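Local coordinates for protein CG11900 (Drosophila melanogaster, PDB 3NQW) that hydrolyses the alarmone ppGpp to GDP and diphosphate with the help of manganese and takes part in the starvation response, at residues N127-Q132 with R144-F148. Residues are numbered along the deposited sequence; the frame is centred on the assembly and turned at random.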
loop_
_atom_site.group_PDB
_atom_site.type_symbol
_atom_site.label_atom_id
_atom_site.label_comp_id
_atom_site.label_asym_id
_atom_site.label_seq_id
_atom_site.Cartn_x
_atom_site.Cartn_y
_atom_site.Cartn_z
ATOM N N ASN A 127 11.868 -1.068 10.956
ATOM C CA ASN A 127 12.732 0.087 11.136
ATOM C C ASN A 127 14.190 -0.316 11.239
ATOM O O ASN A 127 15.034 0.226 10.534
ATOM C CB ASN A 127 12.319 0.869 12.381
ATOM C CG ASN A 127 11.008 1.594 12.202
ATOM O OD1 ASN A 127 10.229 1.734 13.149
ATOM N ND2 ASN A 127 10.756 2.076 10.986
ATOM N N LEU A 128 14.485 -1.273 12.111
ATOM C CA LEU A 128 15.857 -1.721 12.280
ATOM C C LEU A 128 16.469 -2.131 10.957
ATOM O O LEU A 128 17.552 -1.677 10.596
ATOM C CB LEU A 128 15.924 -2.890 13.253
ATOM C CG LEU A 128 15.758 -2.497 14.721
ATOM C CD1 LEU A 128 16.085 -3.689 15.595
ATOM C CD2 LEU A 128 16.684 -1.339 15.056
ATOM N N ARG A 129 15.767 -2.998 10.243
ATOM C CA ARG A 129 16.229 -3.447 8.950
ATOM C C ARG A 129 16.674 -2.268 8.107
ATOM O O ARG A 129 17.638 -2.364 7.354
ATOM C CB ARG A 129 15.116 -4.202 8.248
ATOM C CG ARG A 129 14.921 -5.584 8.810
ATOM C CD ARG A 129 13.680 -6.192 8.247
ATOM N NE ARG A 129 13.672 -7.636 8.370
ATOM C CZ ARG A 129 12.591 -8.377 8.178
ATOM N NH1 ARG A 129 11.440 -7.790 7.863
ATOM N NH2 ARG A 129 12.666 -9.695 8.285
ATOM N N ASP A 130 15.975 -1.150 8.242
ATOM C CA ASP A 130 16.300 0.055 7.488
ATOM C C ASP A 130 17.493 0.834 8.031
ATOM O O ASP A 130 18.104 1.607 7.299
ATOM C CB ASP A 130 15.086 0.985 7.443
ATOM C CG ASP A 130 14.283 0.831 6.183
ATOM O OD1 ASP A 130 13.824 -0.298 5.892
ATOM O OD2 ASP A 130 14.112 1.848 5.478
ATOM N N LEU A 131 17.821 0.629 9.304
ATOM C CA LEU A 131 18.928 1.343 9.936
ATOM C C LEU A 131 20.301 0.730 9.660
ATOM O O LEU A 131 21.335 1.364 9.882
ATOM C CB LEU A 131 18.699 1.414 11.444
ATOM C CG LEU A 131 18.849 2.799 12.064
ATOM C CD1 LEU A 131 17.776 3.712 11.517
ATOM C CD2 LEU A 131 18.745 2.688 13.568
ATOM N N GLN A 132 20.306 -0.504 9.176
ATOM C CA GLN A 132 21.551 -1.189 8.866
ATOM C C GLN A 132 22.043 -0.716 7.495
ATOM O O GLN A 132 23.204 -0.352 7.330
ATOM C CB GLN A 132 21.326 -2.710 8.865
ATOM C CG GLN A 132 20.656 -3.243 10.132
ATOM C CD GLN A 132 20.573 -4.763 10.194
ATOM O OE1 GLN A 132 21.508 -5.447 10.626
ATOM N NE2 GLN A 132 19.450 -5.298 9.749
ATOM N N ARG A 144 22.810 6.930 15.540
ATOM C CA ARG A 144 22.392 5.800 14.712
ATOM C C ARG A 144 22.598 4.526 15.526
ATOM O O ARG A 144 21.911 3.523 15.330
ATOM C CB ARG A 144 23.238 5.729 13.427
ATOM C CG ARG A 144 22.846 4.611 12.455
ATOM C CD ARG A 144 23.794 4.510 11.262
ATOM N NE ARG A 144 25.104 3.961 11.610
ATOM C CZ ARG A 144 25.323 2.697 11.965
ATOM N NH1 ARG A 144 24.314 1.840 12.020
ATOM N NH2 ARG A 144 26.552 2.290 12.268
ATOM N N ASP A 145 23.559 4.565 16.440
ATOM C CA ASP A 145 23.824 3.408 17.268
ATOM C C ASP A 145 22.847 3.367 18.428
ATOM O O ASP A 145 22.313 2.307 18.750
ATOM C CB ASP A 145 25.266 3.435 17.781
ATOM C CG ASP A 145 26.276 3.052 16.711
ATOM O OD1 ASP A 145 26.180 1.928 16.178
ATOM O OD2 ASP A 145 27.161 3.873 16.404
ATOM N N GLN A 146 22.601 4.525 19.039
ATOM C CA GLN A 146 21.686 4.640 20.175
ATOM C C GLN A 146 20.308 4.054 19.895
ATOM O O GLN A 146 19.671 3.517 20.798
ATOM C CB GLN A 146 21.547 6.108 20.600
ATOM C CG GLN A 146 22.851 6.740 21.074
ATOM C CD GLN A 146 22.656 8.054 21.839
ATOM O OE1 GLN A 146 22.048 9.006 21.336
ATOM N NE2 GLN A 146 23.178 8.105 23.065
ATOM N N TYR A 147 19.857 4.146 18.646
ATOM C CA TYR A 147 18.552 3.608 18.271
ATOM C C TYR A 147 18.516 2.101 18.483
ATOM O O TYR A 147 17.527 1.567 18.985
ATOM C CB TYR A 147 18.230 3.911 16.806
ATOM C CG TYR A 147 16.791 3.617 16.432
ATOM C CD1 TYR A 147 15.822 4.621 16.454
ATOM C CD2 TYR A 147 16.391 2.330 16.070
ATOM C CE1 TYR A 147 14.490 4.349 16.121
ATOM C CE2 TYR A 147 15.060 2.050 15.738
ATOM C CZ TYR A 147 14.115 3.067 15.765
ATOM O OH TYR A 147 12.805 2.798 15.429
ATOM N N PHE A 148 19.593 1.423 18.084
ATOM C CA PHE A 148 19.711 -0.027 18.237
ATOM C C PHE A 148 19.618 -0.447 19.701
ATOM O O PHE A 148 18.980 -1.459 20.026
ATOM C CB PHE A 148 21.046 -0.539 17.669
ATOM C CG PHE A 148 21.099 -0.571 16.167
ATOM C CD1 PHE A 148 21.779 0.413 15.458
ATOM C CD2 PHE A 148 20.440 -1.572 15.460
ATOM C CE1 PHE A 148 21.796 0.402 14.070
ATOM C CE2 PHE A 148 20.451 -1.591 14.075
ATOM C CZ PHE A 148 21.130 -0.601 13.380
#
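This is an apolar helix-helix contact between the C-terminal part of helix 114-133 and the N-terminal part of helix 141-158. The chain turns back between them, so the two segments run roughly antiparallel, at 149°, with their axes 10.8 Å apart. Leu-131 points into the gap between two aromatic rings. Its CD2 lies 3.5 Å from CD2 of Tyr-147. The same methyl makes a CH-pi contact over one face of Phe-148, 4.2 Å from the ring centroid. Leu-128 also meets both rings: its CD2 is 3.8 Å from CD2 of Tyr-147 and 3.8 Å from CD2 of Phe-148. No hydrogen bond crosses the interface. Both segments belong to the all-helical HD domain, and helix 114-133 also carries the manganese ligand Asp-123. Asn-127, one turn further on, sits beside this ligand and His-36, so this end of the contact borders the metal site. The Tyr-147 side chain meets Asn-127 at this end and lies near a bound sulfate. Phe-173 of helix 163-176 packs on Leu-128, and Leu-178 touches Phe-148.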